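Side-chain contacts in Stk_08120 (Sulfolobus tokodaii str. 7, PDB 2EJX), which probably carries fatty acids, as a member of a thermoacidophile-specific family with a Bet v 1-like fold: residues Gln15-Val20 and Asn94-Ile99; Pro27-Pro32 and Asp127-Leu132; Ile31-Pro36 and Asp120-Asn125; Arg74-Ser79 and Asn83-Ile88; Leu100-Asp103 and Thr107-Leu110. All coordinates share one frame; numbering follows the deposited sequence.

Contact 1: Gln15-Val20 and Asn94-Ile99; sequences QDIDVV and NTLQII
Val20 and Leu96 carry the closest touch between the start of helix 17-24 and the start of strand 95-102. Their side chains cross obliquely. Val20 CG1 rests 3.7 Å from Leu96 CD2, methyl against methyl. Leu96 has the less usual first torsion for a leucine, with CG between the backbone N and the carbonyl carbon (chi1 60°), and its CB points toward the helix. Ile17 comes in beside Val20, one turn earlier. Its CG1 branch stands opposite the backbone N (chi1 -170°) and sends CD1 forward to the strand. There CD1 lies 4.3 Å from Leu96 CD2. The same methyl is 4.1 Å from Thr95 O, so it also packs on the strand backbone. Ile17 further touches Lys90 of the adjacent strand 82-92.

Asp16 caps the helix start as its N-cap residue, with its CB pointing away from the strand. Its OD1 accepts from Asp18 N at 2.8 Å and from Val19 N at 3.1 Å. The two donors reach OD1 from opposite faces of the carboxylate plane. This cap holds the first turn, from which Ile17 and Val20 project. The hydroxyl of Thr95 is engaged elsewhere, by Asp92 and Lys12. The helix belongs to the pair of short helices that follows the first strand in Bet v 1-like folds.

No hydrogen bond joins the two segments. The touching side chains are aliphatic and buried, so the helix is held to the sheet here by apolar packing, while the polar cap works within its own segment.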
# COMPACT_ATOMS: atom_id res chain seq x y z
N GLN A 15 17.72 0.15 -1.86
CA GLN A 15 17.69 0.04 -0.41
C GLN A 15 17.67 -1.45 -0.08
O GLN A 15 17.38 -2.27 -0.97
CB GLN A 15 16.44 0.75 0.17
CG GLN A 15 16.52 2.25 0.32
CD GLN A 15 17.23 2.64 1.60
OE1 GLN A 15 17.49 1.80 2.44
NE2 GLN A 15 17.54 3.91 1.73
N ASP A 16 17.99 -1.82 1.16
CA ASP A 16 17.97 -3.23 1.54
C ASP A 16 16.55 -3.72 1.34
O ASP A 16 15.62 -3.23 1.98
CB ASP A 16 18.40 -3.43 3.00
CG ASP A 16 18.33 -4.88 3.45
OD1 ASP A 16 17.23 -5.47 3.50
OD2 ASP A 16 19.38 -5.46 3.78
N ILE A 17 16.41 -4.70 0.47
CA ILE A 17 15.08 -5.15 0.05
C ILE A 17 14.24 -5.69 1.19
O ILE A 17 13.03 -5.61 1.15
CB ILE A 17 15.15 -6.21 -1.11
CG1 ILE A 17 13.75 -6.45 -1.69
CG2 ILE A 17 15.83 -7.54 -0.62
CD1 ILE A 17 13.22 -5.34 -2.62
N ASP A 18 14.87 -6.26 2.20
CA ASP A 18 14.13 -6.86 3.26
C ASP A 18 13.61 -5.79 4.19
O ASP A 18 12.48 -5.85 4.66
CB ASP A 18 14.97 -7.97 3.94
CG ASP A 18 15.23 -9.14 2.98
OD1 ASP A 18 14.28 -9.58 2.28
OD2 ASP A 18 16.39 -9.58 2.88
N VAL A 19 14.39 -4.74 4.35
CA VAL A 19 13.89 -3.55 5.06
C VAL A 19 12.71 -2.93 4.35
O VAL A 19 11.72 -2.57 4.99
CB VAL A 19 15.06 -2.53 5.29
CG1 VAL A 19 14.52 -1.19 5.85
CG2 VAL A 19 16.06 -3.15 6.31
N VAL A 20 12.80 -2.79 3.03
CA VAL A 20 11.73 -2.21 2.26
C VAL A 20 10.42 -3.01 2.39
O VAL A 20 9.34 -2.45 2.58
CB VAL A 20 12.14 -2.06 0.80
CG1 VAL A 20 10.98 -1.55 -0.04
CG2 VAL A 20 13.42 -1.06 0.69
N ASN A 94 16.54 -6.40 -5.86
CA ASN A 94 16.40 -4.96 -6.13
C ASN A 94 15.05 -4.57 -6.69
O ASN A 94 14.93 -3.50 -7.23
CB ASN A 94 17.47 -4.46 -7.13
CG ASN A 94 18.88 -4.55 -6.58
OD1 ASN A 94 19.32 -3.71 -5.78
ND2 ASN A 94 19.62 -5.57 -7.04
N THR A 95 14.06 -5.47 -6.62
CA THR A 95 12.81 -5.28 -7.34
C THR A 95 11.67 -5.89 -6.55
O THR A 95 11.79 -7.01 -6.03
CB THR A 95 12.83 -5.96 -8.74
OG1 THR A 95 14.12 -5.76 -9.33
CG2 THR A 95 11.79 -5.36 -9.65
N LEU A 96 10.56 -5.17 -6.49
CA LEU A 96 9.34 -5.70 -5.97
C LEU A 96 8.18 -5.40 -6.90
O LEU A 96 8.30 -4.60 -7.85
CB LEU A 96 9.08 -5.23 -4.53
CG LEU A 96 8.94 -3.76 -4.18
CD1 LEU A 96 7.53 -3.17 -4.42
CD2 LEU A 96 9.32 -3.55 -2.73
N GLN A 97 7.05 -6.07 -6.63
CA GLN A 97 5.81 -5.81 -7.36
C GLN A 97 4.71 -5.50 -6.38
O GLN A 97 4.58 -6.20 -5.38
CB GLN A 97 5.44 -7.07 -8.22
CG GLN A 97 4.37 -6.82 -9.33
CD GLN A 97 4.83 -6.01 -10.56
OE1 GLN A 97 4.00 -5.48 -11.31
NE2 GLN A 97 6.11 -5.94 -10.77
N ILE A 98 3.89 -4.51 -6.71
CA ILE A 98 2.68 -4.17 -5.95
C ILE A 98 1.50 -4.45 -6.87
O ILE A 98 1.50 -3.99 -8.03
CB ILE A 98 2.67 -2.68 -5.53
CG1 ILE A 98 3.96 -2.37 -4.73
CG2 ILE A 98 1.37 -2.32 -4.78
CD1 ILE A 98 4.04 -0.94 -4.18
N ILE A 99 0.54 -5.23 -6.36
CA ILE A 99 -0.65 -5.56 -7.12
C ILE A 99 -1.84 -5.28 -6.21
O ILE A 99 -1.94 -5.86 -5.14
CB ILE A 99 -0.72 -7.07 -7.49
CG1 ILE A 99 0.55 -7.53 -8.22
CG2 ILE A 99 -1.94 -7.36 -8.35
CD1 ILE A 99 1.51 -8.32 -7.30

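Contact 2: Pro27-Pro32 and Asp127-Leu132; sequences PAFTIP and DEIIRL
Helices 27-34 and 105-137 approach with their backbones well apart, the nearest CA atoms being those of Phe29 and Ile130 at 10.0 Å. One aromatic side chain bridges most of that distance. Phe29 has CG opposite the backbone N (chi1 175°), which sends the ring out from its helix toward the long one. The outer part of the ring does the touching. Its CE1 lies 3.5 Å from Ile129 CG2, and this methyl meets the ring at the edge, near the ring plane. The neighbouring CZ is 3.7 Å from the same Ile129 CG2. On the Ile130 side, CZ is 4.2 Å from Ile130 CD1, a looser touch that comes in obliquely to the ring. Both isoleucines cross the phenylalanine at about a right angle. Ile129 uses its short branch, and Ile130 uses the end of its long one.

The long C-terminal helix and the short helices before it are hallmarks of the Bet v 1-like fold, in which they face a curved antiparallel sheet. Here Phe29 joins one short helix to the C-terminal half of the long one. The other short helix, 17-24, takes part as well: Phe24 meets Phe29 edge-to-face, and Val20 and Ile23 pack on Ile130. Farther along helix 105-137, Glu133 and Arg137 also touch Phe29. On the other side of helix 27-34, Pro27 and Ile31 pack on Phe49 of strand 48-55.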
# COMPACT_ATOMS: atom_id res chain seq x y z
N PRO A 27 0.85 -1.19 7.77
CA PRO A 27 -0.21 -0.53 7.02
C PRO A 27 -0.24 0.98 7.19
O PRO A 27 -0.77 1.67 6.34
CB PRO A 27 -1.51 -1.19 7.59
CG PRO A 27 -1.16 -1.64 8.91
CD PRO A 27 0.30 -2.04 8.85
N ALA A 28 0.36 1.50 8.26
CA ALA A 28 0.45 2.94 8.47
C ALA A 28 1.33 3.58 7.40
O ALA A 28 1.24 4.77 7.13
CB ALA A 28 1.03 3.22 9.83
N PHE A 29 2.19 2.77 6.80
CA PHE A 29 2.97 3.24 5.65
C PHE A 29 2.18 3.08 4.37
O PHE A 29 1.83 4.08 3.67
CB PHE A 29 4.32 2.49 5.54
CG PHE A 29 5.11 2.84 4.30
CD1 PHE A 29 5.82 4.08 4.22
CD2 PHE A 29 5.15 1.99 3.21
CE1 PHE A 29 6.53 4.44 3.06
CE2 PHE A 29 5.87 2.34 2.01
CZ PHE A 29 6.59 3.56 1.94
N THR A 30 1.83 1.82 4.11
CA THR A 30 1.38 1.35 2.80
C THR A 30 0.03 1.94 2.39
O THR A 30 -0.15 2.32 1.23
CB THR A 30 1.36 -0.18 2.78
OG1 THR A 30 2.70 -0.66 3.01
CG2 THR A 30 0.85 -0.73 1.44
N ILE A 31 -0.93 2.00 3.32
CA ILE A 31 -2.28 2.44 2.97
C ILE A 31 -2.34 3.93 2.58
O ILE A 31 -2.89 4.25 1.54
CB ILE A 31 -3.35 2.02 4.08
CG1 ILE A 31 -3.33 0.51 4.31
CG2 ILE A 31 -4.74 2.47 3.73
CD1 ILE A 31 -3.68 -0.32 3.13
N PRO A 32 -1.79 4.85 3.42
CA PRO A 32 -1.78 6.25 2.99
C PRO A 32 -0.97 6.49 1.70
O PRO A 32 -1.32 7.37 0.90
CB PRO A 32 -1.14 6.97 4.18
CG PRO A 32 -1.41 6.02 5.35
CD PRO A 32 -1.21 4.70 4.76
N ASP A 127 13.44 5.24 -2.97
CA ASP A 127 14.61 5.16 -2.08
C ASP A 127 14.72 6.34 -1.07
O ASP A 127 15.19 6.13 0.07
CB ASP A 127 15.87 4.97 -2.90
CG ASP A 127 16.00 3.53 -3.39
OD1 ASP A 127 15.15 2.67 -3.04
OD2 ASP A 127 17.01 3.25 -4.06
N GLU A 128 14.30 7.54 -1.51
CA GLU A 128 14.21 8.76 -0.67
C GLU A 128 13.10 8.58 0.36
O GLU A 128 13.28 8.87 1.53
CB GLU A 128 13.94 10.02 -1.52
CG GLU A 128 15.03 10.34 -2.61
CD GLU A 128 14.81 9.73 -4.04
OE1 GLU A 128 14.08 8.71 -4.24
OE2 GLU A 128 15.37 10.30 -5.02
N ILE A 129 11.96 8.04 -0.06
CA ILE A 129 10.86 7.78 0.92
C ILE A 129 11.34 6.78 2.03
O ILE A 129 11.17 6.98 3.25
CB ILE A 129 9.63 7.26 0.17
CG1 ILE A 129 8.97 8.41 -0.62
CG2 ILE A 129 8.66 6.57 1.21
CD1 ILE A 129 8.01 7.95 -1.74
N ILE A 130 11.98 5.70 1.61
CA ILE A 130 12.39 4.66 2.54
C ILE A 130 13.55 5.12 3.40
O ILE A 130 13.64 4.75 4.55
CB ILE A 130 12.80 3.37 1.80
CG1 ILE A 130 11.59 2.73 1.04
CG2 ILE A 130 13.54 2.36 2.79
CD1 ILE A 130 10.48 2.02 1.98
N ARG A 131 14.45 5.92 2.85
CA ARG A 131 15.56 6.43 3.64
C ARG A 131 15.04 7.22 4.85
O ARG A 131 15.48 7.03 5.99
CB ARG A 131 16.45 7.31 2.81
CG ARG A 131 17.70 7.75 3.53
CD ARG A 131 18.57 8.62 2.63
NE ARG A 131 17.89 9.87 2.32
CZ ARG A 131 17.89 10.94 3.10
NH1 ARG A 131 18.56 10.94 4.25
NH2 ARG A 131 17.21 12.02 2.74
N LEU A 132 14.10 8.10 4.58
CA LEU A 132 13.41 8.85 5.65
C LEU A 132 12.63 7.96 6.63
O LEU A 132 12.66 8.20 7.85
CB LEU A 132 12.49 9.93 5.01
CG LEU A 132 13.28 11.07 4.39
CD1 LEU A 132 12.31 12.00 3.64
CD2 LEU A 132 14.06 11.88 5.43

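Contact 3: Ile31-Pro36 and Asp120-Asn125; sequences IPQIFP and DRLAEN
Leu122 and Ile34 make the apolar part of this contact. Leu122 CD2 lies 4.0 Å from Ile34 CG1, and the two side chains cross at about a right angle. The other methyl of Leu122 serves a different partner: CD1 lies against the Gln33 side chain, 4.1 Å from Gln33 CG. Leu122 thus spreads its two branches over two successive residues of helix 27-34.

The polar part sets Gln33 beside Arg121. The Gln33 chain is bent at chi2 (-73°), and its amide comes up to the edge of the Arg121 guanidinium, near its plane. The two flat groups are turned 33° apart. The Arg121 chain bends at chi3 (48°), which brings the guanidinium round to Gln33. A clear partner of Arg121 NH2 is Asn118 OD1, one turn back on the same helix. Within helix 105-137, Asn125 ND2 donates to Arg121 O at 3.0 Å.

Asn118 also bonds the carbonyl of Ile34, which brings the end of helix 27-34 close to the long helix. Leu122 also packs on Ile11 of strand 7-12. On the far side of helix 27-34, Ile31 lies against strands 38-42 and 48-55.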
# COMPACT_ATOMS: atom_id res chain seq x y z
N ILE A 31 -0.93 2.00 3.32
CA ILE A 31 -2.28 2.44 2.97
C ILE A 31 -2.34 3.93 2.58
O ILE A 31 -2.89 4.25 1.54
CB ILE A 31 -3.35 2.02 4.08
CG1 ILE A 31 -3.33 0.51 4.31
CG2 ILE A 31 -4.74 2.47 3.73
CD1 ILE A 31 -3.68 -0.32 3.13
N PRO A 32 -1.79 4.85 3.42
CA PRO A 32 -1.78 6.25 2.99
C PRO A 32 -0.97 6.49 1.70
O PRO A 32 -1.32 7.37 0.90
CB PRO A 32 -1.14 6.97 4.18
CG PRO A 32 -1.41 6.02 5.35
CD PRO A 32 -1.21 4.70 4.76
N GLN A 33 0.05 5.69 1.48
CA GLN A 33 0.89 5.83 0.26
C GLN A 33 0.18 5.45 -1.02
O GLN A 33 0.49 6.02 -2.08
CB GLN A 33 2.19 5.04 0.35
CG GLN A 33 3.24 5.60 1.31
CD GLN A 33 3.94 6.86 0.81
OE1 GLN A 33 4.72 7.51 1.56
NE2 GLN A 33 3.69 7.22 -0.41
N ILE A 34 -0.74 4.46 -0.93
CA ILE A 34 -1.33 3.83 -2.13
C ILE A 34 -2.81 4.13 -2.35
O ILE A 34 -3.23 4.44 -3.47
CB ILE A 34 -1.05 2.29 -2.16
CG1 ILE A 34 0.46 2.02 -2.35
CG2 ILE A 34 -1.80 1.59 -3.33
CD1 ILE A 34 0.87 0.66 -1.90
N PHE A 35 -3.60 4.09 -1.27
CA PHE A 35 -5.03 4.27 -1.41
C PHE A 35 -5.37 5.72 -1.77
O PHE A 35 -4.59 6.61 -1.44
CB PHE A 35 -5.76 3.79 -0.14
CG PHE A 35 -6.08 2.32 -0.17
CD1 PHE A 35 -5.08 1.38 -0.41
CD2 PHE A 35 -7.38 1.88 -0.01
CE1 PHE A 35 -5.35 0.01 -0.46
CE2 PHE A 35 -7.68 0.49 -0.07
CZ PHE A 35 -6.66 -0.43 -0.27
N PRO A 36 -6.50 5.96 -2.49
CA PRO A 36 -6.84 7.35 -2.85
C PRO A 36 -7.21 8.24 -1.68
O PRO A 36 -8.19 7.97 -0.99
CB PRO A 36 -8.05 7.22 -3.80
CG PRO A 36 -8.24 5.77 -4.05
CD PRO A 36 -7.49 4.98 -3.02
N ASP A 120 3.00 5.38 -9.24
CA ASP A 120 4.03 6.07 -10.01
C ASP A 120 4.91 6.92 -9.13
O ASP A 120 6.12 6.86 -9.27
CB ASP A 120 3.37 6.95 -11.10
CG ASP A 120 2.79 6.14 -12.25
OD1 ASP A 120 3.00 4.93 -12.31
OD2 ASP A 120 2.13 6.73 -13.10
N ARG A 121 4.30 7.71 -8.23
CA ARG A 121 5.06 8.55 -7.31
C ARG A 121 5.94 7.68 -6.38
O ARG A 121 7.10 7.97 -6.15
CB ARG A 121 4.09 9.41 -6.48
CG ARG A 121 4.78 10.38 -5.51
CD ARG A 121 3.77 11.16 -4.65
NE ARG A 121 2.76 10.25 -4.07
CZ ARG A 121 2.96 9.43 -3.03
NH1 ARG A 121 4.13 9.35 -2.37
NH2 ARG A 121 1.96 8.63 -2.67
N LEU A 122 5.38 6.60 -5.85
CA LEU A 122 6.17 5.67 -5.02
C LEU A 122 7.35 5.08 -5.82
O LEU A 122 8.47 5.06 -5.32
CB LEU A 122 5.25 4.56 -4.47
CG LEU A 122 5.50 3.77 -3.20
CD1 LEU A 122 5.58 4.65 -1.95
CD2 LEU A 122 4.31 2.76 -3.11
N ALA A 123 7.11 4.64 -7.05
CA ALA A 123 8.18 4.05 -7.85
C ALA A 123 9.31 5.05 -8.11
O ALA A 123 10.48 4.69 -8.05
CB ALA A 123 7.65 3.51 -9.15
N GLU A 124 8.96 6.30 -8.41
CA GLU A 124 9.91 7.36 -8.76
C GLU A 124 10.70 7.88 -7.59
O GLU A 124 11.80 8.39 -7.79
CB GLU A 124 9.19 8.53 -9.47
CG GLU A 124 8.69 8.21 -10.88
CD GLU A 124 7.58 9.14 -11.35
OE1 GLU A 124 7.25 10.14 -10.65
OE2 GLU A 124 6.99 8.84 -12.42
N ASN A 125 10.15 7.77 -6.36
CA ASN A 125 10.74 8.32 -5.15
C ASN A 125 11.08 7.28 -4.05
O ASN A 125 11.35 7.63 -2.92
CB ASN A 125 9.82 9.40 -4.60
CG ASN A 125 9.67 10.58 -5.58
OD1 ASN A 125 10.63 11.39 -5.76
ND2 ASN A 125 8.52 10.65 -6.25

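Contact 4: Arg74-Ser79 and Asn83-Ile88; sequences RIIYDS and NGILYI
Tyr77 lies across Gly84 on the neighbouring strand. From CB, its CG stands between the backbone N and the carbonyl carbon (chi1 65°), and this turns the ring over the glycine. CG is 3.8 Å from Gly84 O. Along one flank of the ring CD2 lies 3.4 Å from Gly84 O; along the other CE1 lies 3.5 Å from Gly84 N. CE2 reaches 3.3 Å from Gly84 C. CZ lies 3.4 Å from Gly84 CA, which makes a CH-pi contact with the ring face, 25° off the normal. Gly84 has no side chain, and the ring lies close over its CA. At the tip, OH bonds to His102 ND1 on strand 95-102. Replacing Tyr77 by an alanine would probably uncover the Gly84 backbone and leave His102 ND1 without this partner.

The strands form the antiparallel beta hairpin 72-79/82-92 within the curved sheet of the Bet v 1-like fold. Ile75 and Leu86 form a hydrogen-bonded pair, as do Tyr77 and Gly84. On the face with Tyr77, Ile75 and Leu86 pack on Thr30 of helix 27-34. The other face holds Ile76 beside Ile85, and Arg74 beside Tyr87. Tyr87 CE1 sits over one face of the Arg74 guanidinium, while Arg74 NE meets the edge of the Tyr87 ring, 3.6 Å from CE1; the planes are 66° apart. Arg74 NE also forms a salt bridge with Glu72. Near the turn Asn83 OD1 takes a bond from Ser79 N at 3.1 Å.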
# COMPACT_ATOMS: atom_id res chain seq x y z
N ARG A 74 0.61 -9.48 2.25
CA ARG A 74 -0.72 -9.56 1.69
C ARG A 74 -1.64 -8.79 2.64
O ARG A 74 -1.72 -9.10 3.82
CB ARG A 74 -1.10 -11.05 1.61
CG ARG A 74 -2.16 -11.39 0.63
CD ARG A 74 -2.37 -12.92 0.50
NE ARG A 74 -1.23 -13.54 -0.20
CZ ARG A 74 -1.27 -14.73 -0.80
NH1 ARG A 74 -2.40 -15.44 -0.83
NH2 ARG A 74 -0.19 -15.22 -1.41
N ILE A 75 -2.29 -7.75 2.15
CA ILE A 75 -3.18 -6.92 2.99
C ILE A 75 -4.60 -7.16 2.50
O ILE A 75 -4.96 -6.80 1.37
CB ILE A 75 -2.81 -5.42 2.93
CG1 ILE A 75 -1.34 -5.24 3.34
CG2 ILE A 75 -3.72 -4.59 3.86
CD1 ILE A 75 -0.84 -3.79 3.48
N ILE A 76 -5.40 -7.80 3.35
CA ILE A 76 -6.80 -8.09 3.01
C ILE A 76 -7.68 -7.01 3.61
O ILE A 76 -7.57 -6.69 4.79
CB ILE A 76 -7.16 -9.49 3.52
CG1 ILE A 76 -6.20 -10.49 2.86
CG2 ILE A 76 -8.61 -9.82 3.21
CD1 ILE A 76 -6.42 -11.95 3.23
N TYR A 77 -8.53 -6.39 2.79
CA TYR A 77 -9.29 -5.26 3.31
C TYR A 77 -10.77 -5.31 2.88
O TYR A 77 -11.09 -5.99 1.90
CB TYR A 77 -8.68 -3.94 2.86
CG TYR A 77 -8.73 -3.73 1.36
CD1 TYR A 77 -9.86 -3.15 0.76
CD2 TYR A 77 -7.65 -4.12 0.53
CE1 TYR A 77 -9.92 -2.96 -0.63
CE2 TYR A 77 -7.72 -3.93 -0.85
CZ TYR A 77 -8.86 -3.36 -1.40
OH TYR A 77 -8.90 -3.17 -2.74
N ASP A 78 -11.62 -4.60 3.63
CA ASP A 78 -13.04 -4.36 3.28
C ASP A 78 -13.39 -2.92 3.43
O ASP A 78 -12.92 -2.27 4.32
CB ASP A 78 -14.00 -5.22 4.15
CG ASP A 78 -13.88 -4.93 5.66
OD1 ASP A 78 -13.12 -5.67 6.34
OD2 ASP A 78 -14.55 -3.99 6.19
N SER A 79 -14.27 -2.41 2.59
CA SER A 79 -14.70 -1.02 2.76
C SER A 79 -16.12 -0.91 2.27
O SER A 79 -16.65 -1.88 1.71
CB SER A 79 -13.84 -0.07 1.93
OG SER A 79 -14.22 -0.12 0.57
N ASN A 83 -14.29 -4.62 -1.56
CA ASN A 83 -13.29 -5.36 -0.75
C ASN A 83 -12.17 -5.80 -1.69
O ASN A 83 -12.31 -5.76 -2.92
CB ASN A 83 -13.90 -6.57 -0.03
CG ASN A 83 -15.04 -6.21 0.96
OD1 ASN A 83 -15.32 -5.03 1.25
ND2 ASN A 83 -15.67 -7.25 1.51
N GLY A 84 -11.04 -6.23 -1.14
CA GLY A 84 -9.94 -6.58 -1.98
C GLY A 84 -8.72 -7.07 -1.27
O GLY A 84 -8.76 -7.29 -0.06
N ILE A 85 -7.64 -7.27 -2.04
CA ILE A 85 -6.32 -7.62 -1.49
C ILE A 85 -5.24 -6.75 -2.14
O ILE A 85 -5.23 -6.55 -3.36
CB ILE A 85 -5.97 -9.14 -1.73
CG1 ILE A 85 -7.10 -10.02 -1.16
CG2 ILE A 85 -4.71 -9.51 -1.02
CD1 ILE A 85 -6.97 -11.50 -1.38
N LEU A 86 -4.34 -6.23 -1.31
CA LEU A 86 -3.12 -5.57 -1.80
C LEU A 86 -1.93 -6.49 -1.56
O LEU A 86 -1.67 -6.88 -0.41
CB LEU A 86 -2.92 -4.24 -1.08
CG LEU A 86 -1.70 -3.36 -1.44
CD1 LEU A 86 -1.81 -2.94 -2.83
CD2 LEU A 86 -1.77 -2.14 -0.55
N TYR A 87 -1.21 -6.81 -2.62
CA TYR A 87 -0.01 -7.62 -2.50
C TYR A 87 1.24 -6.79 -2.71
O TYR A 87 1.29 -5.97 -3.61
CB TYR A 87 0.03 -8.68 -3.58
CG TYR A 87 -1.19 -9.54 -3.64
CD1 TYR A 87 -1.22 -10.76 -2.98
CD2 TYR A 87 -2.33 -9.13 -4.35
CE1 TYR A 87 -2.35 -11.56 -3.03
CE2 TYR A 87 -3.47 -9.93 -4.41
CZ TYR A 87 -3.46 -11.15 -3.73
OH TYR A 87 -4.58 -11.99 -3.77
N ILE A 88 2.25 -7.06 -1.89
CA ILE A 88 3.61 -6.58 -2.15
C ILE A 88 4.56 -7.81 -2.22
O ILE A 88 4.70 -8.55 -1.24
CB ILE A 88 4.06 -5.48 -1.13
CG1 ILE A 88 3.01 -4.34 -1.01
CG2 ILE A 88 5.44 -4.88 -1.59
CD1 ILE A 88 2.00 -4.48 0.18

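Contact 5: Leu100-Asp103 and Thr107-Leu110; sequences LEHD and TAFL
His102 turns its imidazole toward Thr107 at the start of the long helix. The two side chains cross at about a right angle. NE2 is the ring atom that comes nearest, 3.5 Å from Thr107 CG2 and 3.6 Å from Thr107 CB. CD2 follows at 3.9 Å from Thr107 CG2. The methyl approaches the ring obliquely. CD2 also lies 4.0 Å from Ala108 N, and more loosely 4.5 Å from Ala108 CB. No hydrogen bond links the two segments directly.

The contact spans the connection from the last strand, 95-102, to the C-terminal helix 105-137 of the Bet v 1-like fold. The chain turns back there within a few residues.

The next shell explains why the ring sits there. Its CG is opposite the backbone N (chi1 -170°), and both ring nitrogens have partners. ND1 bonds to Tyr77 OH, and NE2 bonds to Arg81 O in the hairpin turn. The same carbonyl is bonded by Thr107 OG1, so one backbone oxygen joins the two touching residues. An alanine in place of His102 would probably leave Tyr77 OH and Arg81 O each short of a bond and open a gap beside Thr107. Asn104 OD1 takes a bond from Thr107 N near the helix start. Asp103 OD1 takes one from Asn83 N, and backbone bonds between Asp103 and Asn83 tie the strand end to strand 82-92.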
# COMPACT_ATOMS: atom_id res chain seq x y z
N LEU A 100 -2.75 -4.42 -6.66
CA LEU A 100 -4.01 -4.16 -5.98
C LEU A 100 -5.18 -4.79 -6.74
O LEU A 100 -5.43 -4.43 -7.92
CB LEU A 100 -4.27 -2.66 -5.83
CG LEU A 100 -5.54 -2.29 -5.04
CD1 LEU A 100 -5.52 -2.78 -3.58
CD2 LEU A 100 -5.77 -0.75 -5.08
N GLU A 101 -5.89 -5.70 -6.09
CA GLU A 101 -7.05 -6.33 -6.71
C GLU A 101 -8.31 -6.01 -5.90
O GLU A 101 -8.44 -6.41 -4.75
CB GLU A 101 -6.85 -7.85 -6.84
CG GLU A 101 -5.69 -8.28 -7.72
CD GLU A 101 -5.47 -9.79 -7.74
OE1 GLU A 101 -6.22 -10.51 -7.04
OE2 GLU A 101 -4.49 -10.25 -8.41
N HIS A 102 -9.23 -5.26 -6.50
CA HIS A 102 -10.41 -4.77 -5.81
C HIS A 102 -11.66 -5.44 -6.42
O HIS A 102 -11.73 -5.59 -7.63
CB HIS A 102 -10.47 -3.26 -5.99
CG HIS A 102 -11.49 -2.58 -5.14
ND1 HIS A 102 -11.36 -2.46 -3.77
CD2 HIS A 102 -12.66 -1.97 -5.46
CE1 HIS A 102 -12.41 -1.83 -3.28
NE2 HIS A 102 -13.21 -1.52 -4.28
N ASP A 103 -12.63 -5.82 -5.60
CA ASP A 103 -13.77 -6.63 -6.08
C ASP A 103 -14.95 -5.82 -6.65
O ASP A 103 -15.94 -6.41 -7.16
CB ASP A 103 -14.23 -7.67 -5.04
CG ASP A 103 -15.12 -7.09 -3.92
OD1 ASP A 103 -15.44 -5.86 -3.91
OD2 ASP A 103 -15.51 -7.87 -3.03
N THR A 107 -15.98 1.05 -8.45
CA THR A 107 -15.02 1.71 -7.56
C THR A 107 -13.61 1.63 -8.13
O THR A 107 -12.85 2.60 -8.05
CB THR A 107 -14.98 1.05 -6.17
OG1 THR A 107 -16.25 1.20 -5.52
CG2 THR A 107 -13.92 1.74 -5.31
N ALA A 108 -13.24 0.46 -8.64
CA ALA A 108 -11.92 0.31 -9.29
C ALA A 108 -11.74 1.32 -10.46
O ALA A 108 -10.70 2.01 -10.56
CB ALA A 108 -11.72 -1.10 -9.75
N PHE A 109 -12.77 1.45 -11.31
CA PHE A 109 -12.72 2.41 -12.43
C PHE A 109 -12.46 3.84 -11.97
O PHE A 109 -11.64 4.56 -12.57
CB PHE A 109 -14.04 2.36 -13.23
CG PHE A 109 -14.14 3.38 -14.35
CD1 PHE A 109 -13.54 3.13 -15.60
CD2 PHE A 109 -14.85 4.56 -14.19
CE1 PHE A 109 -13.63 4.04 -16.63
CE2 PHE A 109 -14.95 5.50 -15.25
CZ PHE A 109 -14.33 5.23 -16.47
N LEU A 110 -13.18 4.26 -10.95
CA LEU A 110 -13.06 5.62 -10.48
C LEU A 110 -11.76 5.83 -9.70
O LEU A 110 -11.13 6.88 -9.82
CB LEU A 110 -14.27 5.96 -9.64
CG LEU A 110 -15.62 6.05 -10.40
CD1 LEU A 110 -16.70 6.38 -9.44
CD2 LEU A 110 -15.59 7.12 -11.45

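From the N terminus, the chain leaves strand 7-12 for helix 17-24, whose start is joined by contact 1 to the beginning of strand 95-102. Helix 27-34 follows and opens contacts 2 and 3, which share Ile31 and Pro32 and both close on helix 105-137. Each of these crosses contact 1, since their segments alternate along the chain. Contact 4 is the local hairpin and is nested inside the loops closed by contacts 1, 2 and 3. Contact 5 closes the short turn from strand 95-102 into the long helix, nested within contacts 2 and 3 but in series after contacts 1 and 4. Together they tie the sheet, short helices and long helix into one fold.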